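Local coordinates for protein ribonucleoside-diphosphate reductase (Pseudomonas aeruginosa, PDB 5IM3) that probably reduces ribonucleoside diphosphates to the corresponding deoxyribonucleotides for DNA synthesis, using thioredoxin as reductant, and binds dATP as an allosteric nucleotide, at residues Ile148-Ala153 with Asp194-Lys199; Ala204-Ala209 with Tyr221-Leu226; Ile487-Met492 with Lys566-Leu571; Ala737-Val742 with Met894-Gly899. All coordinates share one frame; numbering follows the deposited sequence.

Contact 1: residues Ile148-Ala153 with Asp194-Lys199; sequences IRITRA and DGVAEK
The guanidinium of Arg149 and the carboxylate of Asp194 lie nearly coplanar, 5° apart, and meet at their edges in a side-on, two-nitrogen salt bridge. NE of Arg149 reaches OD1 of Asp194 at 3.2 Å and NH2 of Arg149 reaches OD2 of Asp194 at 2.7 Å, each carboxylate oxygen accepting on its syn lone pair, although both oxygens sit somewhat out of the guanidinium plane. The Arg149 chain bends at chi3 (-74°), which places NE beside the carboxylate. OD1 of Asp194 also accepts a weak bond from the backbone N of Arg149, so the pair is tied to the main chain as well as to the side chain. Segment 148-153 carries strand 149-151, the first strand of the two-stranded antiparallel hairpin with 157-159 in the second ATP cone domain, and residues 194-199 run beside it into helix 198-210. A single bridge pairs Thr151 with Ala197: the N of Thr151 donates to the O of Val196 in a nearly straight bond whose exact length is doubtful. OG1 of Thr151, standing between its own backbone N and carbonyl carbon (chi1 67°), gives that same oxygen a weak second bond, while CG2 of Thr151 lies 3.2 Å from the O of Gly195. Beyond it, CG2 of Ile150 packs at 3.7 Å on CB of Glu198, the two side chains crossing at about a right angle. At the other end CG2 of Ile148 approaches CB of Val196 at 4.3 Å. Leu192 touches Ile148 and Leu160 touches Ile150.

Contact 2: residues Ala204-Ala209 with Tyr221-Leu226; sequences ALVMTA and YVTARL
With CG2 anti to its backbone N and OG1 anti to its carbonyl carbon (chi1 -52°), Thr223 presents both branches to helix 204-209: CG2 of Thr223 meets CG1 of Val206 at 3.7 Å, and OG1 of Thr223 lies 3.5 Å from CB of Ala209. The Val206 branch that makes this contact is itself anti to its backbone N (chi1 175°), and the two side chains cross at about a right angle. OG1 of Thr223 is hydrogen-bonded to the O of Tyr219, one turn earlier, which satisfies the hydroxyl within its own helix. The two helical segments run antiparallel, 173° apart, with axes 9.0 Å from each other at closest approach, and belong to helices 198-210 and 219-239, consecutive helices of the second ATP cone domain joined by a short connection. The small residue Ala209 faces the partner, and its CA comes within 5.2 Å of the CA of Thr223. Next to it, CD1 of Leu226 packs on CB of Ala209 at 3.7 Å, and CD2 of Leu226 touches CD2 of Leu205 at 4.1 Å, these two leucines also crossing at about a right angle. CB of Leu226 lies against CG2 of Val206. Helix 162-173 covers Leu205 through Leu165, Ile168 and Ile169, whereas Tyr297 of helix 297-307 touches both Val206 and Thr223.

Contact 3: residues Ile487-Met492 with Lys566-Leu571; sequences IPDLFM and KDPCNL
Two helix starts meet here in a buried polar contact beside the barrel sheet, where Asp567 accepts a bond from the first turn of helix 489-496. OD2 of Asp567 takes the N-H of Asp489 at 2.6 Å, on the anti side of its carboxylate and 27° out of that plane. A water held by OD2 is also bound by the N of Leu490, so one oxygen serves two amides, one of them through solvent. These helices follow the adjacent parallel strands 482-487 and 562-565 of the ribonucleotide reductase barrel, and the N of Lys566 bonds the O of Ile487 at 2.9 Å, continuing the strand pairing into the helix. A second water receives the N-H of Asp567 and donates to the O of Ile487 and to OD1 of Asp489. The two carboxylates cross obliquely, their planes 85° apart, with OD1 of Asp489 3.7 Å from OD2 of Asp567. That closeness of like charge is probably eased by Arg735, which pairs with OD2 of Asp489, and by the amides at the helix start. From Lys566, the extended chain carries NZ away to Glu455.

Contact 4: residues Ala737-Val742 with Met894-Gly899; sequences AKYIEV and MAWFRG
Residues 737-742 form a loop without regular structure that lies against the C-terminal end of helix 885-897, and the N of Glu741 donates to the O of Phe897 at 2.9 Å and 166°, nearly along the C=O axis. The same oxygen receives the CA-H of Ile740. Gly899, with positive phi, is the C-prime residue of the Schellman motif that ends the helix, and its CA is met by CD1 of Ile740 at 3.9 Å. The Phe897 ring, its CG anti to the backbone N (chi1 -169°), packs against the loop backbone: the N of Glu741 stands over the centre of one face, the O of Lys738 lies at its edge in plane, and CB of Glu741 touches CE2 of Phe897 at 3.6 Å. Trp896 and Tyr739 lie side by side, pointing the same way, with CH2 of Trp896 3.5 Å from CB of Tyr739 and the O of Tyr739 over one face of the indole. Arg735 makes a cation-pi contact with Trp896, and the OH of Tyr739 is bound by Asp497. NH1 of Arg898 gives the O of Glu741 a weak bond at 3.0 Å, and the salt bridge from NH1 of Arg898 to OE2 of Glu741 is long, 3.8 Å, with the flat groups 75° apart. Arg898 also forms a salt bridge through NE to Glu861, its strongest polar partner. One near-linear backbone bond, with the Phe897 ring and Trp896 rim packed on the loop, therefore probably contributes more than the long ion pair.

In the fold
Along the chain the four contacts come in series and form two distant pairs on opposite sides of the chain's centre. Contacts 1 and 2 lie in the second ATP cone domain, share helix 198-210 and have centres 19 Å apart; their nearest atoms are about 6 Å apart. Contacts 3 and 4 belong to the barrel domain, with centres 12 Å apart, and they touch: OD1 of Asp489 lies 3.1 Å from NE1 of Trp896, probably hydrogen-bonded, and Met492 packs on the same indole. Between the pairs, centres are 51 to 68 Å apart, so the cone and barrel contacts lie within separate domains of the reductase, each pair local to its own domain.

Contact 1: residues Ile148-Ala153 with Asp194-Lys199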
loop_
_atom_site.group_PDB
_atom_site.type_symbol
_atom_site.label_atom_id
_atom_site.label_comp_id
_atom_site.label_asym_id
_atom_site.label_seq_id
_atom_site.Cartn_x
_atom_site.Cartn_y
_atom_site.Cartn_z
ATOM N N ILE A 148 -37.824 34.643 -44.841
ATOM C CA ILE A 148 -37.501 35.420 -43.659
ATOM C C ILE A 148 -36.969 36.785 -44.079
ATOM O O ILE A 148 -36.305 36.932 -45.113
ATOM C CB ILE A 148 -36.489 34.647 -42.794
ATOM C CG1 ILE A 148 -37.208 33.506 -42.066
ATOM C CG2 ILE A 148 -35.769 35.571 -41.809
ATOM C CD1 ILE A 148 -36.297 32.414 -41.574
ATOM N N ARG A 149 -37.280 37.797 -43.276
ATOM C CA ARG A 149 -36.788 39.152 -43.488
ATOM C C ARG A 149 -35.557 39.369 -42.616
ATOM O O ARG A 149 -35.635 39.263 -41.386
ATOM C CB ARG A 149 -37.873 40.180 -43.170
ATOM C CG ARG A 149 -39.020 40.181 -44.171
ATOM C CD ARG A 149 -40.219 40.958 -43.656
ATOM N NE ARG A 149 -40.935 40.231 -42.610
ATOM C CZ ARG A 149 -42.004 40.698 -41.973
ATOM N NH1 ARG A 149 -42.489 41.896 -42.269
ATOM N NH2 ARG A 149 -42.592 39.964 -41.036
ATOM N N ILE A 150 -34.427 39.660 -43.252
ATOM C CA ILE A 150 -33.174 39.869 -42.538
ATOM C C ILE A 150 -33.164 41.275 -41.953
ATOM O O ILE A 150 -33.390 42.259 -42.666
ATOM C CB ILE A 150 -31.973 39.645 -43.473
ATOM C CG1 ILE A 150 -32.059 38.264 -44.132
ATOM C CG2 ILE A 150 -30.663 39.791 -42.712
ATOM C CD1 ILE A 150 -32.140 37.103 -43.152
ATOM N N THR A 151 -32.898 41.372 -40.653
ATOM C CA THR A 151 -32.886 42.653 -39.960
ATOM C C THR A 151 -31.516 43.306 -40.097
ATOM O O THR A 151 -30.491 42.694 -39.779
ATOM C CB THR A 151 -33.236 42.475 -38.481
ATOM O OG1 THR A 151 -32.198 41.738 -37.822
ATOM C CG2 THR A 151 -34.552 41.733 -38.328
ATOM N N ARG A 152 -31.508 44.550 -40.570
ATOM C CA ARG A 152 -30.276 45.298 -40.751
ATOM C C ARG A 152 -29.857 45.966 -39.442
ATOM O O ARG A 152 -30.659 46.148 -38.521
ATOM C CB ARG A 152 -30.455 46.342 -41.856
ATOM C CG ARG A 152 -29.263 47.257 -42.054
ATOM C CD ARG A 152 -29.392 48.105 -43.304
ATOM N NE ARG A 152 -28.540 49.289 -43.228
ATOM C CZ ARG A 152 -27.217 49.270 -43.347
ATOM N NH1 ARG A 152 -26.577 48.125 -43.548
ATOM N NH2 ARG A 152 -26.528 50.400 -43.261
ATOM N N ALA A 153 -28.572 46.326 -39.368
ATOM C CA ALA A 153 -28.033 46.955 -38.165
ATOM C C ALA A 153 -28.841 48.185 -37.765
ATOM O O ALA A 153 -29.178 48.367 -36.590
ATOM C CB ALA A 153 -26.566 47.325 -38.385
ATOM N N ASP A 194 -38.326 34.563 -38.718
ATOM C CA ASP A 194 -38.634 35.899 -39.207
ATOM C C ASP A 194 -38.009 36.939 -38.288
ATOM O O ASP A 194 -38.268 36.949 -37.080
ATOM C CB ASP A 194 -40.145 36.097 -39.293
ATOM C CG ASP A 194 -40.521 37.412 -39.945
ATOM O OD1 ASP A 194 -39.830 37.822 -40.902
ATOM O OD2 ASP A 194 -41.506 38.037 -39.500
ATOM N N GLY A 195 -37.180 37.807 -38.854
ATOM C CA GLY A 195 -36.471 38.801 -38.081
ATOM C C GLY A 195 -35.057 38.428 -37.699
ATOM O O GLY A 195 -34.538 38.973 -36.718
ATOM N N VAL A 196 -34.421 37.512 -38.432
ATOM C CA VAL A 196 -33.021 37.195 -38.188
ATOM C C VAL A 196 -32.155 38.380 -38.599
ATOM O O VAL A 196 -32.473 39.120 -39.539
ATOM C CB VAL A 196 -32.621 35.918 -38.951
ATOM C CG1 VAL A 196 -31.112 35.842 -39.167
ATOM C CG2 VAL A 196 -33.092 34.685 -38.199
ATOM N N ALA A 197 -31.049 38.566 -37.885
ATOM C CA ALA A 197 -30.054 39.559 -38.259
ATOM C C ALA A 197 -28.990 38.910 -39.131
ATOM O O ALA A 197 -28.633 37.744 -38.932
ATOM C CB ALA A 197 -29.409 40.177 -37.019
ATOM N N GLU A 198 -28.482 39.669 -40.106
ATOM C CA GLU A 198 -27.400 39.159 -40.935
ATOM C C GLU A 198 -26.164 38.822 -40.111
ATOM O O GLU A 198 -25.265 38.140 -40.617
ATOM C CB GLU A 198 -27.055 40.169 -42.035
ATOM C CG GLU A 198 -26.382 41.444 -41.544
ATOM C CD GLU A 198 -24.866 41.394 -41.652
ATOM O OE1 GLU A 198 -24.351 40.716 -42.568
ATOM O OE2 GLU A 198 -24.188 42.033 -40.820
ATOM N N LYS A 199 -26.104 39.276 -38.857
ATOM C CA LYS A 199 -24.998 38.913 -37.976
ATOM C C LYS A 199 -25.023 37.425 -37.650
ATOM O O LYS A 199 -24.030 36.717 -37.856
ATOM C CB LYS A 199 -25.063 39.745 -36.696
ATOM C CG LYS A 199 -24.896 41.241 -36.908
ATOM C CD LYS A 199 -23.444 41.606 -37.166
ATOM C CE LYS A 199 -23.257 43.111 -37.276
ATOM N NZ LYS A 199 -21.819 43.494 -37.324
#

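Contact 2: residues Ala204-Ala209 with Tyr221-Leu226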
loop_
_atom_site.group_PDB
_atom_site.type_symbol
_atom_site.label_atom_id
_atom_site.label_comp_id
_atom_site.label_asym_id
_atom_site.label_seq_id
_atom_site.Cartn_x
_atom_site.Cartn_y
_atom_site.Cartn_z
ATOM N N ALA A 204 -25.004 30.998 -38.070
ATOM C CA ALA A 204 -25.805 29.802 -38.306
ATOM C C ALA A 204 -25.214 28.961 -39.432
ATOM O O ALA A 204 -25.205 27.726 -39.354
ATOM C CB ALA A 204 -27.247 30.192 -38.624
ATOM N N LEU A 205 -24.719 29.610 -40.487
ATOM C CA LEU A 205 -24.019 28.880 -41.540
ATOM C C LEU A 205 -22.763 28.210 -40.999
ATOM O O LEU A 205 -22.443 27.077 -41.373
ATOM C CB LEU A 205 -23.660 29.825 -42.688
ATOM C CG LEU A 205 -24.504 29.703 -43.957
ATOM C CD1 LEU A 205 -25.955 30.065 -43.689
ATOM C CD2 LEU A 205 -23.920 30.580 -45.051
ATOM N N VAL A 206 -22.039 28.898 -40.117
ATOM C CA VAL A 206 -20.824 28.329 -39.549
ATOM C C VAL A 206 -21.165 27.184 -38.603
ATOM O O VAL A 206 -20.477 26.158 -38.577
ATOM C CB VAL A 206 -20.004 29.427 -38.847
ATOM C CG1 VAL A 206 -18.783 28.838 -38.148
ATOM C CG2 VAL A 206 -19.580 30.488 -39.852
ATOM N N MET A 207 -22.235 27.335 -37.821
ATOM C CA MET A 207 -22.591 26.312 -36.842
ATOM C C MET A 207 -22.842 24.968 -37.517
ATOM O O MET A 207 -22.361 23.928 -37.051
ATOM C CB MET A 207 -23.823 26.750 -36.047
ATOM C CG MET A 207 -23.516 27.675 -34.879
ATOM S SD MET A 207 -22.597 26.850 -33.566
ATOM C CE MET A 207 -22.425 28.180 -32.377
ATOM N N THR A 208 -23.594 24.969 -38.616
ATOM C CA THR A 208 -23.907 23.741 -39.330
ATOM C C THR A 208 -22.875 23.406 -40.400
ATOM O O THR A 208 -23.123 22.531 -41.234
ATOM C CB THR A 208 -25.299 23.826 -39.965
ATOM O OG1 THR A 208 -25.232 24.568 -41.186
ATOM C CG2 THR A 208 -26.286 24.500 -39.018
ATOM N N ALA A 209 -21.728 24.083 -40.397
ATOM C CA ALA A 209 -20.612 23.724 -41.259
ATOM C C ALA A 209 -19.524 22.970 -40.513
ATOM O O ALA A 209 -18.919 22.052 -41.073
ATOM C CB ALA A 209 -20.014 24.976 -41.906
ATOM N N TYR A 221 -12.198 23.570 -43.984
ATOM C CA TYR A 221 -11.936 24.651 -44.929
ATOM C C TYR A 221 -13.221 25.391 -45.272
ATOM O O TYR A 221 -13.237 26.624 -45.347
ATOM C CB TYR A 221 -11.285 24.102 -46.197
ATOM C CG TYR A 221 -10.007 23.329 -45.963
ATOM C CD1 TYR A 221 -8.827 23.982 -45.628
ATOM C CD2 TYR A 221 -9.978 21.947 -46.091
ATOM C CE1 TYR A 221 -7.655 23.278 -45.418
ATOM C CE2 TYR A 221 -8.812 21.235 -45.883
ATOM C CZ TYR A 221 -7.655 21.905 -45.548
ATOM O OH TYR A 221 -6.495 21.197 -45.342
ATOM N N VAL A 222 -14.314 24.650 -45.479
ATOM C CA VAL A 222 -15.597 25.278 -45.782
ATOM C C VAL A 222 -16.040 26.158 -44.624
ATOM O O VAL A 222 -16.567 27.258 -44.825
ATOM C CB VAL A 222 -16.655 24.205 -46.105
ATOM C CG1 VAL A 222 -17.994 24.856 -46.437
ATOM C CG2 VAL A 222 -16.188 23.310 -47.248
ATOM N N THR A 223 -15.848 25.680 -43.394
ATOM C CA THR A 223 -16.246 26.459 -42.227
ATOM C C THR A 223 -15.476 27.772 -42.156
ATOM O O THR A 223 -16.057 28.826 -41.869
ATOM C CB THR A 223 -16.027 25.639 -40.956
ATOM O OG1 THR A 223 -16.653 24.357 -41.097
ATOM C CG2 THR A 223 -16.616 26.350 -39.751
ATOM N N ALA A 224 -14.169 27.730 -42.423
ATOM C CA ALA A 224 -13.364 28.947 -42.386
ATOM C C ALA A 224 -13.782 29.919 -43.481
ATOM O O ALA A 224 -13.859 31.132 -43.249
ATOM C CB ALA A 224 -11.882 28.600 -42.521
ATOM N N ARG A 225 -14.057 29.408 -44.684
ATOM C CA ARG A 225 -14.420 30.285 -45.791
ATOM C C ARG A 225 -15.754 30.975 -45.544
ATOM O O ARG A 225 -15.948 32.116 -45.978
ATOM C CB ARG A 225 -14.449 29.488 -47.093
ATOM C CG ARG A 225 -13.091 28.933 -47.475
ATOM C CD ARG A 225 -13.177 27.991 -48.655
ATOM N NE ARG A 225 -11.937 27.246 -48.841
ATOM C CZ ARG A 225 -11.722 26.379 -49.825
ATOM N NH1 ARG A 225 -12.666 26.140 -50.729
ATOM N NH2 ARG A 225 -10.560 25.750 -49.905
ATOM N N LEU A 226 -16.676 30.313 -44.843
ATOM C CA LEU A 226 -17.943 30.950 -44.502
ATOM C C LEU A 226 -17.747 32.041 -43.457
ATOM O O LEU A 226 -18.307 33.137 -43.583
ATOM C CB LEU A 226 -18.938 29.898 -44.011
ATOM C CG LEU A 226 -19.344 28.846 -45.050
ATOM C CD1 LEU A 226 -20.153 27.726 -44.408
ATOM C CD2 LEU A 226 -20.124 29.486 -46.189
#

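Contact 3: residues Ile487-Met492 with Lys566-Leu571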
loop_
_atom_site.group_PDB
_atom_site.type_symbol
_atom_site.label_atom_id
_atom_site.label_comp_id
_atom_site.label_asym_id
_atom_site.label_seq_id
_atom_site.Cartn_x
_atom_site.Cartn_y
_atom_site.Cartn_z
ATOM N N ILE A 487 23.982 19.469 -17.098
ATOM C CA ILE A 487 24.654 18.230 -16.710
ATOM C C ILE A 487 25.973 18.123 -17.470
ATOM O O ILE A 487 25.954 18.081 -18.709
ATOM C CB ILE A 487 23.774 17.003 -16.981
ATOM C CG1 ILE A 487 22.398 17.180 -16.334
ATOM C CG2 ILE A 487 24.455 15.742 -16.443
ATOM C CD1 ILE A 487 21.390 16.128 -16.755
ATOM N N PRO A 488 27.116 18.054 -16.789
ATOM C CA PRO A 488 28.372 17.770 -17.492
ATOM C C PRO A 488 28.470 16.304 -17.883
ATOM O O PRO A 488 27.913 15.422 -17.226
ATOM C CB PRO A 488 29.453 18.141 -16.467
ATOM C CG PRO A 488 28.741 18.868 -15.360
ATOM C CD PRO A 488 27.343 18.365 -15.368
ATOM N N ASP A 489 29.206 16.051 -18.970
ATOM C CA ASP A 489 29.427 14.678 -19.414
ATOM C C ASP A 489 30.015 13.825 -18.298
ATOM O O ASP A 489 29.684 12.640 -18.173
ATOM C CB ASP A 489 30.356 14.662 -20.631
ATOM C CG ASP A 489 29.627 14.942 -21.932
ATOM O OD1 ASP A 489 28.438 15.320 -21.885
ATOM O OD2 ASP A 489 30.248 14.787 -23.003
ATOM N N LEU A 490 30.889 14.412 -17.477
ATOM C CA LEU A 490 31.581 13.636 -16.456
ATOM C C LEU A 490 30.596 13.014 -15.475
ATOM O O LEU A 490 30.803 11.888 -15.012
ATOM C CB LEU A 490 32.586 14.520 -15.718
ATOM C CG LEU A 490 33.500 13.820 -14.714
ATOM C CD1 LEU A 490 34.388 12.804 -15.408
ATOM C CD2 LEU A 490 34.342 14.843 -13.978
ATOM N N PHE A 491 29.517 13.728 -15.147
ATOM C CA PHE A 491 28.521 13.164 -14.243
ATOM C C PHE A 491 27.902 11.907 -14.839
ATOM O O PHE A 491 27.797 10.875 -14.167
ATOM C CB PHE A 491 27.438 14.192 -13.923
ATOM C CG PHE A 491 26.287 13.623 -13.138
ATOM C CD1 PHE A 491 26.409 13.378 -11.779
ATOM C CD2 PHE A 491 25.089 13.320 -13.761
ATOM C CE1 PHE A 491 25.353 12.846 -11.057
ATOM C CE2 PHE A 491 24.030 12.786 -13.042
ATOM C CZ PHE A 491 24.164 12.552 -11.689
ATOM N N MET A 492 27.484 11.976 -16.105
ATOM C CA MET A 492 26.938 10.797 -16.766
ATOM C C MET A 492 27.969 9.677 -16.830
ATOM O O MET A 492 27.626 8.499 -16.678
ATOM C CB MET A 492 26.455 11.157 -18.170
ATOM C CG MET A 492 25.372 12.229 -18.209
ATOM S SD MET A 492 23.878 11.788 -17.305
ATOM C CE MET A 492 23.389 10.281 -18.152
ATOM N N LYS A 566 25.590 19.907 -20.867
ATOM C CA LYS A 566 26.412 21.104 -20.994
ATOM C C LYS A 566 27.488 20.949 -22.062
ATOM O O LYS A 566 27.759 21.890 -22.817
ATOM C CB LYS A 566 27.034 21.419 -19.629
ATOM C CG LYS A 566 28.284 22.285 -19.641
ATOM C CD LYS A 566 28.866 22.382 -18.247
ATOM C CE LYS A 566 30.129 23.218 -18.232
ATOM N NZ LYS A 566 30.901 23.011 -16.974
ATOM N N ASP A 567 28.117 19.784 -22.137
ATOM C CA ASP A 567 29.322 19.630 -22.942
ATOM C C ASP A 567 29.034 19.554 -24.440
ATOM O O ASP A 567 29.748 20.197 -25.224
ATOM C CB ASP A 567 30.099 18.402 -22.466
ATOM C CG ASP A 567 30.782 18.641 -21.126
ATOM O OD1 ASP A 567 31.326 19.747 -20.924
ATOM O OD2 ASP A 567 30.765 17.733 -20.269
ATOM N N PRO A 568 28.029 18.800 -24.898
ATOM C CA PRO A 568 27.683 18.884 -26.327
ATOM C C PRO A 568 27.219 20.272 -26.746
ATOM O O PRO A 568 27.496 20.688 -27.877
ATOM C CB PRO A 568 26.579 17.826 -26.497
ATOM C CG PRO A 568 26.115 17.499 -25.127
ATOM C CD PRO A 568 27.286 17.723 -24.221
ATOM N N CYS A 569 26.533 21.009 -25.866
ATOM C CA CYS A 569 26.143 22.377 -26.199
ATOM C C CYS A 569 27.354 23.279 -26.397
ATOM O O CYS A 569 27.295 24.228 -27.185
ATOM C CB CYS A 569 25.247 22.962 -25.105
ATOM S SG CYS A 569 23.612 22.220 -24.972
ATOM N N ASN A 570 28.451 23.015 -25.689
ATOM C CA ASN A 570 29.624 23.880 -25.770
ATOM C C ASN A 570 30.626 23.405 -26.812
ATOM O O ASN A 570 31.161 24.220 -27.570
ATOM C CB ASN A 570 30.313 23.978 -24.404
ATOM C CG ASN A 570 29.722 25.062 -23.528
ATOM O OD1 ASN A 570 30.039 26.240 -23.683
ATOM N ND2 ASN A 570 28.861 24.670 -22.595
ATOM N N LEU A 571 30.894 22.098 -26.861
ATOM C CA LEU A 571 31.867 21.573 -27.811
ATOM C C LEU A 571 31.406 21.752 -29.251
ATOM O O LEU A 571 32.240 21.852 -30.157
ATOM C CB LEU A 571 32.133 20.096 -27.521
ATOM C CG LEU A 571 32.933 19.818 -26.248
ATOM C CD1 LEU A 571 32.846 18.356 -25.859
ATOM C CD2 LEU A 571 34.382 20.226 -26.444
HETATM O O HOH W 1 27.073 17.353 -20.830
HETATM O O HOH W 2 32.375 16.837 -18.471
#

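Contact 4: residues Ala737-Val742 with Met894-Gly899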
loop_
_atom_site.group_PDB
_atom_site.type_symbol
_atom_site.label_atom_id
_atom_site.label_comp_id
_atom_site.label_asym_id
_atom_site.label_seq_id
_atom_site.Cartn_x
_atom_site.Cartn_y
_atom_site.Cartn_z
ATOM N N ALA A 737 34.308 6.924 -27.479
ATOM C CA ALA A 737 33.293 6.036 -28.034
ATOM C C ALA A 737 32.641 5.167 -26.968
ATOM O O ALA A 737 31.547 4.640 -27.198
ATOM C CB ALA A 737 33.907 5.153 -29.122
ATOM N N LYS A 738 33.283 5.007 -25.809
ATOM C CA LYS A 738 32.700 4.213 -24.733
ATOM C C LYS A 738 31.419 4.833 -24.193
ATOM O O LYS A 738 30.604 4.122 -23.597
ATOM C CB LYS A 738 33.722 4.044 -23.605
ATOM C CG LYS A 738 33.324 3.039 -22.527
ATOM C CD LYS A 738 34.528 2.592 -21.696
ATOM C CE LYS A 738 34.612 3.316 -20.360
ATOM N NZ LYS A 738 33.512 2.913 -19.439
ATOM N N TYR A 739 31.217 6.136 -24.397
ATOM C CA TYR A 739 30.083 6.845 -23.822
ATOM C C TYR A 739 29.191 7.534 -24.846
ATOM O O TYR A 739 28.208 8.170 -24.449
ATOM C CB TYR A 739 30.574 7.892 -22.816
ATOM C CG TYR A 739 31.416 7.333 -21.695
ATOM C CD1 TYR A 739 30.834 6.664 -20.627
ATOM C CD2 TYR A 739 32.795 7.487 -21.699
ATOM C CE1 TYR A 739 31.604 6.158 -19.598
ATOM C CE2 TYR A 739 33.571 6.984 -20.676
ATOM C CZ TYR A 739 32.972 6.322 -19.628
ATOM O OH TYR A 739 33.751 5.822 -18.613
ATOM N N ILE A 740 29.495 7.445 -26.138
ATOM C CA ILE A 740 28.663 8.085 -27.154
ATOM C C ILE A 740 28.765 7.291 -28.446
ATOM O O ILE A 740 29.845 6.836 -28.833
ATOM C CB ILE A 740 29.064 9.558 -27.378
ATOM C CG1 ILE A 740 28.197 10.191 -28.473
ATOM C CG2 ILE A 740 30.543 9.662 -27.733
ATOM C CD1 ILE A 740 28.363 11.700 -28.592
ATOM N N GLU A 741 27.625 7.134 -29.113
ATOM C CA GLU A 741 27.570 6.481 -30.415
ATOM C C GLU A 741 26.447 7.125 -31.208
ATOM O O GLU A 741 25.296 7.123 -30.763
ATOM C CB GLU A 741 27.343 4.977 -30.273
ATOM C CG GLU A 741 27.242 4.240 -31.594
ATOM C CD GLU A 741 27.167 2.741 -31.416
ATOM O OE1 GLU A 741 28.099 2.167 -30.815
ATOM O OE2 GLU A 741 26.171 2.140 -31.867
ATOM N N VAL A 742 26.780 7.680 -32.369
ATOM C CA VAL A 742 25.812 8.367 -33.211
ATOM C C VAL A 742 26.128 8.050 -34.666
ATOM O O VAL A 742 27.295 7.907 -35.044
ATOM C CB VAL A 742 25.815 9.891 -32.952
ATOM C CG1 VAL A 742 27.212 10.461 -33.087
ATOM C CG2 VAL A 742 24.849 10.611 -33.888
ATOM N N MET A 894 20.113 6.751 -22.924
ATOM C CA MET A 894 20.154 6.680 -24.381
ATOM C C MET A 894 20.218 8.071 -24.997
ATOM O O MET A 894 20.971 8.300 -25.950
ATOM C CB MET A 894 18.930 5.918 -24.893
ATOM C CG MET A 894 18.813 5.840 -26.410
ATOM S SD MET A 894 17.250 5.108 -26.943
ATOM C CE MET A 894 17.466 5.128 -28.720
ATOM N N ALA A 895 19.427 9.009 -24.472
ATOM C CA ALA A 895 19.449 10.373 -24.990
ATOM C C ALA A 895 20.852 10.963 -24.928
ATOM O O ALA A 895 21.314 11.595 -25.886
ATOM C CB ALA A 895 18.470 11.247 -24.206
ATOM N N TRP A 896 21.541 10.768 -23.804
ATOM C CA TRP A 896 22.918 11.235 -23.679
ATOM C C TRP A 896 23.850 10.424 -24.572
ATOM O O TRP A 896 24.706 10.981 -25.269
ATOM C CB TRP A 896 23.351 11.150 -22.215
ATOM C CG TRP A 896 24.758 11.580 -21.959
ATOM C CD1 TRP A 896 25.252 12.850 -22.016
ATOM C CD2 TRP A 896 25.853 10.739 -21.586
ATOM N NE1 TRP A 896 26.591 12.851 -21.708
ATOM C CE2 TRP A 896 26.984 11.567 -21.439
ATOM C CE3 TRP A 896 25.988 9.365 -21.362
ATOM C CZ2 TRP A 896 28.233 11.066 -21.083
ATOM C CZ3 TRP A 896 27.225 8.872 -21.011
ATOM C CH2 TRP A 896 28.332 9.722 -20.868
ATOM N N PHE A 897 23.691 9.102 -24.566
ATOM C CA PHE A 897 24.561 8.234 -25.354
ATOM C C PHE A 897 24.470 8.545 -26.846
ATOM O O PHE A 897 25.423 8.285 -27.591
ATOM C CB PHE A 897 24.198 6.771 -25.079
ATOM C CG PHE A 897 25.183 5.780 -25.628
ATOM C CD1 PHE A 897 26.436 5.637 -25.058
ATOM C CD2 PHE A 897 24.844 4.971 -26.700
ATOM C CE1 PHE A 897 27.340 4.719 -25.559
ATOM C CE2 PHE A 897 25.742 4.053 -27.202
ATOM C CZ PHE A 897 26.991 3.928 -26.631
ATOM N N ARG A 898 23.349 9.107 -27.298
ATOM C CA ARG A 898 23.125 9.377 -28.715
ATOM C C ARG A 898 23.440 10.818 -29.100
ATOM O O ARG A 898 23.042 11.266 -30.181
ATOM C CB ARG A 898 21.683 9.037 -29.096
ATOM C CG ARG A 898 21.346 7.561 -29.004
ATOM C CD ARG A 898 22.143 6.756 -30.018
ATOM N NE ARG A 898 21.986 5.319 -29.844
ATOM C CZ ARG A 898 22.663 4.411 -30.537
ATOM N NH1 ARG A 898 23.538 4.793 -31.458
ATOM N NH2 ARG A 898 22.464 3.121 -30.309
ATOM N N GLY A 899 24.142 11.551 -28.243
ATOM C CA GLY A 899 24.618 12.866 -28.611
ATOM C C GLY A 899 23.578 13.959 -28.595
ATOM O O GLY A 899 23.776 14.993 -29.241
#